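Local coordinates for protein nuclear import adaptor, Nro1 (Schizosaccharomyces pombe, PDB 3MSV) that serves as a nuclear import adaptor, directly inhibits Ofd1, probably thereby stabilising the transcription factor Sre1N in hypoxia, and is needed for correct translation termination, at residues 67-72 / 117-122; 83-88 / 128-133; 112-117 / 163-168; 225-230 / 265-270. One frame throughout, in Å; residues are numbered along the deposited sequence.

Contact 1: residues 67-72 / 117-122; sequences SQLWGL and HAAYSS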
# COMPACT_ATOMS: atom_id res chain seq x y z
N SER A 67 -12.02 -23.22 4.13
CA SER A 67 -12.72 -22.08 4.67
C SER A 67 -12.30 -21.85 6.12
O SER A 67 -12.14 -20.70 6.58
CB SER A 67 -14.22 -22.31 4.58
OG SER A 67 -14.92 -21.32 5.32
N GLN A 68 -12.10 -22.93 6.86
CA GLN A 68 -11.78 -22.77 8.28
C GLN A 68 -10.31 -22.43 8.57
O GLN A 68 -10.02 -21.80 9.58
CB GLN A 68 -12.31 -23.93 9.12
CG GLN A 68 -13.85 -23.87 9.31
CD GLN A 68 -14.35 -22.50 9.83
OE1 GLN A 68 -13.83 -21.93 10.82
NE2 GLN A 68 -15.37 -21.96 9.16
N LEU A 69 -9.39 -22.80 7.67
CA LEU A 69 -8.02 -22.26 7.72
C LEU A 69 -8.07 -20.75 7.69
O LEU A 69 -7.51 -20.08 8.55
CB LEU A 69 -7.22 -22.68 6.50
CG LEU A 69 -6.09 -23.68 6.63
CD1 LEU A 69 -5.18 -23.52 5.42
CD2 LEU A 69 -5.33 -23.52 7.95
N TRP A 70 -8.68 -20.23 6.64
CA TRP A 70 -8.90 -18.80 6.49
C TRP A 70 -9.52 -18.17 7.73
O TRP A 70 -9.10 -17.11 8.15
CB TRP A 70 -9.73 -18.49 5.23
CG TRP A 70 -8.83 -18.35 4.06
CD1 TRP A 70 -8.59 -19.28 3.06
CD2 TRP A 70 -7.98 -17.22 3.78
NE1 TRP A 70 -7.65 -18.78 2.18
CE2 TRP A 70 -7.26 -17.53 2.60
CE3 TRP A 70 -7.77 -15.99 4.41
CZ2 TRP A 70 -6.34 -16.64 2.04
CZ3 TRP A 70 -6.85 -15.11 3.85
CH2 TRP A 70 -6.16 -15.44 2.68
N GLY A 71 -10.50 -18.83 8.33
CA GLY A 71 -11.09 -18.28 9.55
C GLY A 71 -10.05 -18.07 10.65
O GLY A 71 -10.05 -17.03 11.34
N LEU A 72 -9.17 -19.05 10.84
CA LEU A 72 -8.11 -18.92 11.83
C LEU A 72 -7.21 -17.72 11.48
O LEU A 72 -6.84 -16.94 12.36
CB LEU A 72 -7.27 -20.20 11.91
CG LEU A 72 -7.94 -21.46 12.46
CD1 LEU A 72 -6.99 -22.66 12.33
CD2 LEU A 72 -8.35 -21.28 13.94
N HIS A 117 -3.17 -22.65 -0.30
CA HIS A 117 -1.80 -22.13 -0.34
C HIS A 117 -1.74 -20.65 0.05
O HIS A 117 -0.77 -20.21 0.69
CB HIS A 117 -1.19 -22.36 -1.72
CG HIS A 117 -1.02 -23.81 -2.04
ND1 HIS A 117 -1.90 -24.51 -2.83
CD2 HIS A 117 -0.09 -24.70 -1.64
CE1 HIS A 117 -1.51 -25.77 -2.92
NE2 HIS A 117 -0.41 -25.91 -2.20
N ALA A 118 -2.79 -19.90 -0.32
CA ALA A 118 -2.94 -18.49 0.01
C ALA A 118 -3.07 -18.23 1.52
O ALA A 118 -2.38 -17.35 2.06
CB ALA A 118 -4.15 -17.88 -0.73
N ALA A 119 -3.93 -19.01 2.18
CA ALA A 119 -4.05 -18.94 3.63
C ALA A 119 -2.74 -19.33 4.34
O ALA A 119 -2.28 -18.66 5.27
CB ALA A 119 -5.21 -19.84 4.13
N TYR A 120 -2.14 -20.43 3.90
CA TYR A 120 -0.89 -20.90 4.49
C TYR A 120 0.21 -19.83 4.27
O TYR A 120 0.96 -19.49 5.18
CB TYR A 120 -0.48 -22.22 3.81
CG TYR A 120 0.55 -23.07 4.55
CD1 TYR A 120 0.79 -24.39 4.16
CD2 TYR A 120 1.28 -22.56 5.60
CE1 TYR A 120 1.73 -25.16 4.80
CE2 TYR A 120 2.21 -23.32 6.26
CZ TYR A 120 2.43 -24.62 5.85
OH TYR A 120 3.36 -25.39 6.51
N SER A 121 0.31 -19.31 3.05
CA SER A 121 1.28 -18.27 2.75
C SER A 121 1.09 -17.05 3.64
O SER A 121 2.07 -16.52 4.20
CB SER A 121 1.24 -17.86 1.26
OG SER A 121 2.05 -16.73 1.04
N SER A 122 -0.17 -16.62 3.80
CA SER A 122 -0.53 -15.47 4.64
C SER A 122 -0.15 -15.72 6.11
O SER A 122 0.38 -14.84 6.79
CB SER A 122 -2.02 -15.12 4.52
OG SER A 122 -2.43 -14.88 3.18
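Trp70 and Ala119 meet where helix 64-81 and helix 114-129 run side by side in the all-helical, HEAT-like repeat array, their short segments nearly parallel at 21° and 9.3 Å apart between axes. The main interaction is a CH-pi contact. The methyl of Ala119 sits over one face of the indole, its CB 3.4 Å from the centroid of the five-membered ring of Trp70 and only 17° off the ring normal. The ring lies there because chi1 of Trp70, -88°, swings the indole from the flank of its own helix across to the neighbour.

Apolar packing fills in around this pair. Ala118 CB approaches the rim of the indole in its plane, 3.7 Å from Trp70 CZ2, so successive alanines touch the ring at an edge and over a face. Leu69 adds one branch, its CD1 lying 3.9 Å from Ala119 CB.

Among the polar groups, Ser122 OG is satisfied within its own helix: it donates to Ala118 O at 2.7 Å, from the opposite face of that carbonyl to Ser122 N, and lies 3.8 Å from Trp70 CH2. The Trp70 N-H instead bonds across to helix 114-129, at Asp115 O, one turn before Ala119. That bond and the methyl over one face probably hold the buried indole's rotation, and the small alanines are consistent with the short distance between the axes.

Contact 2: residues 83-88 / 128-133; sequences DDIDAS and SELFEI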
# COMPACT_ATOMS: atom_id res chain seq x y z
N ASP A 83 -4.84 -5.25 19.14
CA ASP A 83 -3.53 -5.16 19.77
C ASP A 83 -3.17 -6.25 20.78
O ASP A 83 -2.37 -6.03 21.67
CB ASP A 83 -3.32 -3.79 20.44
CG ASP A 83 -1.86 -3.51 20.72
OD1 ASP A 83 -1.04 -3.65 19.77
OD2 ASP A 83 -1.53 -3.19 21.89
N ASP A 84 -3.77 -7.43 20.64
CA ASP A 84 -3.35 -8.57 21.44
C ASP A 84 -2.47 -9.44 20.56
O ASP A 84 -2.94 -10.41 19.95
CB ASP A 84 -4.55 -9.37 21.92
CG ASP A 84 -4.15 -10.52 22.84
OD1 ASP A 84 -2.93 -10.82 22.94
OD2 ASP A 84 -5.06 -11.11 23.47
N ILE A 85 -1.20 -9.10 20.48
CA ILE A 85 -0.37 -9.73 19.47
C ILE A 85 0.09 -11.14 19.85
O ILE A 85 0.37 -11.96 18.98
CB ILE A 85 0.80 -8.81 19.02
CG1 ILE A 85 2.13 -9.34 19.49
CG2 ILE A 85 0.55 -7.33 19.37
CD1 ILE A 85 2.83 -10.11 18.39
N ASP A 86 0.15 -11.43 21.15
CA ASP A 86 0.42 -12.80 21.61
C ASP A 86 -0.68 -13.76 21.14
O ASP A 86 -0.40 -14.87 20.72
CB ASP A 86 0.56 -12.86 23.13
CG ASP A 86 1.79 -12.16 23.61
OD1 ASP A 86 1.66 -11.08 24.23
OD2 ASP A 86 2.91 -12.65 23.31
N ALA A 87 -1.92 -13.31 21.21
CA ALA A 87 -3.04 -14.12 20.75
C ALA A 87 -3.01 -14.20 19.23
O ALA A 87 -3.35 -15.23 18.65
CB ALA A 87 -4.37 -13.54 21.22
N SER A 88 -2.58 -13.11 18.60
CA SER A 88 -2.51 -13.10 17.16
C SER A 88 -1.48 -14.12 16.71
O SER A 88 -1.71 -14.89 15.79
CB SER A 88 -2.19 -11.71 16.59
OG SER A 88 -2.25 -11.76 15.18
N SER A 128 6.45 -13.52 9.96
CA SER A 128 7.50 -12.52 9.68
C SER A 128 7.07 -11.15 10.22
O SER A 128 7.84 -10.46 10.89
CB SER A 128 7.86 -12.44 8.19
OG SER A 128 6.90 -11.71 7.43
N GLU A 129 5.83 -10.77 9.96
CA GLU A 129 5.32 -9.50 10.43
C GLU A 129 5.40 -9.37 11.95
O GLU A 129 5.70 -8.31 12.48
CB GLU A 129 3.87 -9.33 10.00
CG GLU A 129 3.20 -8.07 10.55
CD GLU A 129 1.75 -7.92 10.10
OE1 GLU A 129 1.16 -8.90 9.58
OE2 GLU A 129 1.19 -6.81 10.28
N LEU A 130 5.12 -10.45 12.67
CA LEU A 130 5.05 -10.35 14.11
C LEU A 130 6.24 -11.03 14.74
O LEU A 130 6.17 -11.49 15.88
CB LEU A 130 3.78 -11.03 14.61
CG LEU A 130 2.51 -10.50 13.95
CD1 LEU A 130 1.32 -11.33 14.39
CD2 LEU A 130 2.31 -9.03 14.31
N PHE A 131 7.32 -11.10 13.98
CA PHE A 131 8.46 -11.91 14.36
C PHE A 131 9.07 -11.61 15.72
O PHE A 131 9.58 -12.51 16.37
CB PHE A 131 9.55 -11.83 13.30
CG PHE A 131 10.54 -12.93 13.40
CD1 PHE A 131 11.82 -12.69 13.87
CD2 PHE A 131 10.20 -14.22 13.05
CE1 PHE A 131 12.73 -13.70 13.97
CE2 PHE A 131 11.11 -15.23 13.14
CZ PHE A 131 12.37 -14.98 13.60
N GLU A 132 9.05 -10.35 16.12
CA GLU A 132 9.58 -9.93 17.41
C GLU A 132 8.98 -10.74 18.57
O GLU A 132 9.68 -11.12 19.51
CB GLU A 132 9.31 -8.44 17.64
CG GLU A 132 10.24 -7.54 16.87
CD GLU A 132 11.66 -7.53 17.47
OE1 GLU A 132 11.80 -7.24 18.68
OE2 GLU A 132 12.63 -7.80 16.71
N ILE A 133 7.68 -11.00 18.50
CA ILE A 133 6.99 -11.88 19.45
C ILE A 133 7.04 -13.35 19.03
O ILE A 133 7.26 -14.24 19.86
CB ILE A 133 5.54 -11.46 19.61
CG1 ILE A 133 5.46 -9.96 19.91
CG2 ILE A 133 4.85 -12.26 20.72
CD1 ILE A 133 6.00 -9.60 21.27
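Ile85 faces Leu130 with their CA atoms 7.6 Å apart, and the Asp86 and Ile133 CA atoms are 7.0 Å from each other, as the first turn of helix 85-104 comes up against the break between helix 114-129 and the short helix 131-134. Two motifs set the first segment: a Schellman motif with Asp83, at positive phi, as its C-prime residue closes helix 64-81, and Asp84 then N-caps the next helix. Ala87 N reaches Asp84 OD1 at 3.2 Å from above the carboxylate plane.

The side chains of Ile85 and Ile133 point at each other tip to tip, although the modelled approach is too short to be trusted in detail. Ile85 CD1 also lies 4.0 Å from Leu130 CB. With an alanine at Ile85, Leu130 CB would probably lose its CD1 neighbour and a gap would open toward Ile133.

At the margin, the side chains of Asp86 and Ile133 cross at about a right angle, Asp86 OD2 lying 3.3 Å from Ile133 CG2. Ser88 OG is hydrogen-bonded to Ser76 O of helix 64-81; the same Ser88 oxygen rests 3.7 Å from Leu130 CD1.

Contact 3: residues 112-117 / 163-168; sequences LPKDFH and GNESRL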
# COMPACT_ATOMS: atom_id res chain seq x y z
N LEU A 112 -5.51 -29.65 -3.50
CA LEU A 112 -5.71 -28.53 -2.58
C LEU A 112 -5.81 -27.23 -3.40
O LEU A 112 -4.99 -27.00 -4.27
CB LEU A 112 -4.53 -28.44 -1.60
CG LEU A 112 -4.59 -29.03 -0.18
CD1 LEU A 112 -5.90 -29.72 0.21
CD2 LEU A 112 -3.37 -29.90 0.12
N PRO A 113 -6.84 -26.40 -3.13
CA PRO A 113 -7.11 -25.22 -3.95
C PRO A 113 -6.08 -24.13 -3.72
O PRO A 113 -5.36 -24.18 -2.72
CB PRO A 113 -8.48 -24.73 -3.44
CG PRO A 113 -8.60 -25.29 -2.11
CD PRO A 113 -7.89 -26.61 -2.11
N LYS A 114 -6.02 -23.16 -4.63
CA LYS A 114 -5.17 -21.98 -4.47
C LYS A 114 -5.40 -21.31 -3.12
O LYS A 114 -4.46 -20.89 -2.47
CB LYS A 114 -5.45 -20.95 -5.58
CG LYS A 114 -5.06 -21.41 -6.95
CD LYS A 114 -5.15 -20.24 -7.95
CE LYS A 114 -4.43 -20.62 -9.24
NZ LYS A 114 -5.26 -21.52 -10.07
N ASP A 115 -6.66 -21.25 -2.69
CA ASP A 115 -7.01 -20.62 -1.43
C ASP A 115 -6.35 -21.28 -0.21
O ASP A 115 -6.19 -20.63 0.82
CB ASP A 115 -8.51 -20.55 -1.22
CG ASP A 115 -9.17 -19.44 -2.03
OD1 ASP A 115 -10.42 -19.39 -1.99
OD2 ASP A 115 -8.48 -18.61 -2.68
N PHE A 116 -5.98 -22.56 -0.33
CA PHE A 116 -5.27 -23.22 0.76
C PHE A 116 -3.85 -22.70 0.84
O PHE A 116 -3.36 -22.37 1.91
CB PHE A 116 -5.21 -24.73 0.53
CG PHE A 116 -4.19 -25.43 1.39
CD1 PHE A 116 -4.54 -25.88 2.66
CD2 PHE A 116 -2.89 -25.62 0.93
CE1 PHE A 116 -3.60 -26.53 3.48
CE2 PHE A 116 -1.93 -26.27 1.73
CZ PHE A 116 -2.28 -26.73 3.00
N HIS A 117 -3.17 -22.65 -0.30
CA HIS A 117 -1.80 -22.13 -0.34
C HIS A 117 -1.74 -20.65 0.05
O HIS A 117 -0.77 -20.21 0.69
CB HIS A 117 -1.19 -22.36 -1.72
CG HIS A 117 -1.02 -23.81 -2.04
ND1 HIS A 117 -1.90 -24.51 -2.83
CD2 HIS A 117 -0.09 -24.70 -1.64
CE1 HIS A 117 -1.51 -25.77 -2.92
NE2 HIS A 117 -0.41 -25.91 -2.20
N GLY A 163 -8.84 -23.67 -8.67
CA GLY A 163 -9.66 -22.75 -7.90
C GLY A 163 -9.36 -21.29 -8.14
O GLY A 163 -8.37 -20.93 -8.77
N ASN A 164 -10.24 -20.44 -7.62
CA ASN A 164 -10.09 -18.99 -7.75
C ASN A 164 -8.73 -18.55 -7.24
O ASN A 164 -8.25 -19.01 -6.19
CB ASN A 164 -11.21 -18.30 -6.97
CG ASN A 164 -11.16 -16.78 -7.09
OD1 ASN A 164 -10.53 -16.10 -6.27
ND2 ASN A 164 -11.80 -16.24 -8.14
N GLU A 165 -8.09 -17.64 -7.97
CA GLU A 165 -6.72 -17.25 -7.66
C GLU A 165 -6.58 -15.92 -6.89
O GLU A 165 -5.48 -15.55 -6.50
CB GLU A 165 -5.89 -17.23 -8.94
CG GLU A 165 -6.06 -16.00 -9.77
CD GLU A 165 -6.23 -16.30 -11.26
OE1 GLU A 165 -5.63 -17.30 -11.75
OE2 GLU A 165 -6.97 -15.54 -11.92
N SER A 166 -7.68 -15.21 -6.66
CA SER A 166 -7.60 -13.89 -6.03
C SER A 166 -6.79 -13.81 -4.74
O SER A 166 -5.89 -12.97 -4.60
CB SER A 166 -8.99 -13.33 -5.78
OG SER A 166 -9.51 -12.92 -7.03
N ARG A 167 -7.12 -14.67 -3.79
CA ARG A 167 -6.43 -14.65 -2.52
C ARG A 167 -4.96 -14.97 -2.68
O ARG A 167 -4.12 -14.38 -2.01
CB ARG A 167 -7.11 -15.58 -1.53
CG ARG A 167 -8.50 -15.08 -1.16
CD ARG A 167 -9.37 -16.15 -0.47
NE ARG A 167 -10.56 -15.52 0.11
CZ ARG A 167 -11.60 -15.09 -0.60
NH1 ARG A 167 -11.64 -15.24 -1.93
NH2 ARG A 167 -12.62 -14.51 0.03
N LEU A 168 -4.64 -15.88 -3.61
CA LEU A 168 -3.25 -16.26 -3.89
C LEU A 168 -2.50 -15.08 -4.46
O LEU A 168 -1.38 -14.79 -4.05
CB LEU A 168 -3.21 -17.41 -4.91
CG LEU A 168 -2.26 -18.62 -4.86
CD1 LEU A 168 -1.54 -18.91 -6.20
CD2 LEU A 168 -1.34 -18.78 -3.63
O HOH W 1 -7.39 -19.50 -11.72
O HOH W 2 -6.64 -17.90 -4.35
O HOH W 3 -9.39 -16.56 -3.84
O HOH W 4 -8.78 -21.35 -4.51
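Lys114 and Glu165 lie side by side and point the same way, their aliphatic parts in contact with Lys114 CD 3.3 Å from Glu165 CB. The lysine runs out along the loop before helix 166-189 and bends at its last torsion (chi4 78°), which brings NZ back to the backbone: it donates to Ala161 O and, weakly, to Gly163 O. The carboxylate keeps its distance from the ammonium, and water 1 lies between them, donating to Glu165 OE1 and meeting Lys114 NZ only weakly.

Asp115 and Arg167 cross obliquely, with carboxylate and guanidinium planes 62° apart. Asp115 OD2 rests against the arginine's methylene chain, 3.4 Å from Arg167 CD, while Asp115 OD1 stays 4.3 Å from Arg167 NH1 and well out of the guanidinium plane. Charge attraction may help here, but the arginine's salt bridge is to Asp225. Waters 2, 3 and 4 bridge the segments. Water 2 is 2.6 Å from Asp115 OD2 and accepts from Leu168 N; water 3, 2.5 Å from Asp115 OD2, accepts from Arg167 N and NH1. Water 4 accepts from Asp115 N and donates to Asn164 O.

Leu168 adds apolar contact, its CG 4.0 Å from Lys114 CB. The contact thus joins the hydrated starts of helices 114-129 and 166-189, with Phe116 turned to helices 64-81 and 85-104, His117 against helix 144-158, and Arg167 touching Trp70 of helix 64-81.

Contact 4: residues 225-230 / 265-270; sequences DALTPD and WLKSVV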
# COMPACT_ATOMS: atom_id res chain seq x y z
N ASP A 225 -13.29 -10.91 0.39
CA ASP A 225 -13.14 -10.39 1.74
C ASP A 225 -11.75 -10.41 2.34
O ASP A 225 -11.52 -9.76 3.34
CB ASP A 225 -14.16 -11.01 2.70
CG ASP A 225 -14.00 -12.50 2.83
OD1 ASP A 225 -14.88 -13.11 3.47
OD2 ASP A 225 -13.01 -13.06 2.30
N ALA A 226 -10.81 -11.12 1.74
CA ALA A 226 -9.43 -11.05 2.19
C ALA A 226 -8.76 -9.72 1.79
O ALA A 226 -7.68 -9.40 2.29
CB ALA A 226 -8.64 -12.23 1.65
N LEU A 227 -9.41 -8.98 0.89
CA LEU A 227 -8.93 -7.70 0.38
C LEU A 227 -9.35 -6.58 1.31
O LEU A 227 -10.29 -5.83 1.04
CB LEU A 227 -9.52 -7.45 -1.02
CG LEU A 227 -8.82 -6.63 -2.12
CD1 LEU A 227 -9.56 -5.35 -2.50
CD2 LEU A 227 -7.36 -6.37 -1.86
N THR A 228 -8.65 -6.47 2.43
CA THR A 228 -8.98 -5.51 3.44
C THR A 228 -7.89 -4.46 3.39
O THR A 228 -6.80 -4.72 2.87
CB THR A 228 -8.99 -6.16 4.83
OG1 THR A 228 -7.67 -6.61 5.13
CG2 THR A 228 -9.97 -7.33 4.90
N PRO A 229 -8.18 -3.27 3.94
CA PRO A 229 -7.17 -2.23 4.10
C PRO A 229 -5.94 -2.75 4.87
O PRO A 229 -4.81 -2.42 4.51
CB PRO A 229 -7.90 -1.15 4.91
CG PRO A 229 -9.36 -1.37 4.61
CD PRO A 229 -9.51 -2.86 4.42
N ASP A 230 -6.17 -3.54 5.91
CA ASP A 230 -5.08 -4.19 6.64
C ASP A 230 -4.20 -4.97 5.68
O ASP A 230 -2.98 -4.84 5.69
CB ASP A 230 -5.62 -5.18 7.68
CG ASP A 230 -4.53 -6.18 8.14
OD1 ASP A 230 -3.49 -5.68 8.65
OD2 ASP A 230 -4.70 -7.44 7.99
N TRP A 265 -6.65 0.17 -3.00
CA TRP A 265 -7.08 0.77 -1.76
C TRP A 265 -8.59 1.04 -1.80
O TRP A 265 -9.31 0.72 -0.86
CB TRP A 265 -6.33 2.06 -1.47
CG TRP A 265 -4.94 1.85 -0.91
CD1 TRP A 265 -3.74 2.14 -1.51
CD2 TRP A 265 -4.63 1.30 0.39
NE1 TRP A 265 -2.70 1.81 -0.65
CE2 TRP A 265 -3.22 1.29 0.51
CE3 TRP A 265 -5.39 0.82 1.45
CZ2 TRP A 265 -2.58 0.82 1.65
CZ3 TRP A 265 -4.75 0.35 2.58
CH2 TRP A 265 -3.36 0.36 2.68
N LEU A 266 -9.05 1.64 -2.90
CA LEU A 266 -10.45 2.00 -3.04
C LEU A 266 -11.31 0.75 -3.02
O LEU A 266 -12.31 0.67 -2.28
CB LEU A 266 -10.65 2.78 -4.34
CG LEU A 266 -10.81 4.30 -4.39
CD1 LEU A 266 -10.01 5.05 -3.34
CD2 LEU A 266 -10.51 4.84 -5.81
N LYS A 267 -10.93 -0.25 -3.81
CA LYS A 267 -11.69 -1.48 -3.83
C LYS A 267 -11.83 -2.16 -2.47
O LYS A 267 -12.87 -2.75 -2.18
CB LYS A 267 -11.10 -2.48 -4.83
CG LYS A 267 -11.86 -3.79 -4.85
CD LYS A 267 -12.12 -4.24 -6.25
CE LYS A 267 -10.85 -4.54 -6.98
NZ LYS A 267 -11.20 -5.31 -8.18
N SER A 268 -10.80 -2.09 -1.63
CA SER A 268 -10.88 -2.76 -0.34
C SER A 268 -12.04 -2.21 0.51
O SER A 268 -12.38 -2.78 1.55
CB SER A 268 -9.56 -2.65 0.43
OG SER A 268 -9.32 -1.33 0.90
N VAL A 269 -12.63 -1.11 0.07
CA VAL A 269 -13.69 -0.46 0.84
C VAL A 269 -14.85 0.10 -0.01
O VAL A 269 -15.51 1.03 0.42
CB VAL A 269 -13.12 0.70 1.73
CG1 VAL A 269 -12.00 0.21 2.63
CG2 VAL A 269 -12.62 1.86 0.85
N VAL A 270 -15.09 -0.43 -1.21
CA VAL A 270 -16.18 0.13 -2.04
C VAL A 270 -17.56 -0.27 -1.57
O VAL A 270 -18.52 0.44 -1.83
CB VAL A 270 -16.13 -0.26 -3.54
CG1 VAL A 270 -15.55 0.89 -4.37
CG2 VAL A 270 -15.44 -1.60 -3.75
O HOH W 5 -12.43 -4.85 3.23
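Thr228 and Ser268 bring the backbones together, CA to CA 5.0 Å, where the loop before helix 235-244 passes residues 265-270, which lead out of helix 251-267. Leu227 is the centre of an inverse gamma turn in this helical-repeat protein. Its carbonyl O lies 3.4 Å from Ser268 CA in a CA-H...O contact, and water 5 joins the same oxygen to Ser268 O by donating to both.

The side chain of Leu227, with CG trans to its backbone N (chi1 -151°), sends CD1 to 3.6 Å from Lys267 CG; the lysine's NZ goes on to Thr221 O and Leu216 O. Pro229 CG is 3.7 Å from Val269 CG1, their side chains set at a slant; separately, the carbonyl O of Pro229 lies 3.4 Å from Trp265 CZ3, oblique to the indole. That indole also meets Tyr236 and packs on helix 276-302.

Ser268, buried against the loop, has OG 3.7 Å from Pro229 CG, and its hydroxyl turns back to its own chain to donate to Trp265 O. Replacing Ser268 with an alanine would probably leave Trp265 O without this side-chain donor and thin the packing beside Pro229. As modelled, Ser268 OG stands 2.7 Å from Trp265 O, tilted 24° from the carbonyl plane.

How the contacts relate
Helix 114-129 is the common element of contacts 1, 2 and 3: contact 3 holds its start, contact 1 its early turns and contact 2 its far end. Contacts 1 and 3 share His117, with centres about 9 Å apart, and are stitched together by Trp70 NE1 to Asp115 O at 2.7 Å. Contact 2 touches neither; its centre is about 17 Å from that of contact 1 and about 25 Å from that of contact 3. Contact 4 follows later in the chain, yet the salt bridge from Arg167 NH2 to Asp225 OD2, 2.7 Å, ties it to contact 3. Ala226 meets both Arg167 and Trp70, so contacts 1, 3 and 4 adjoin one another.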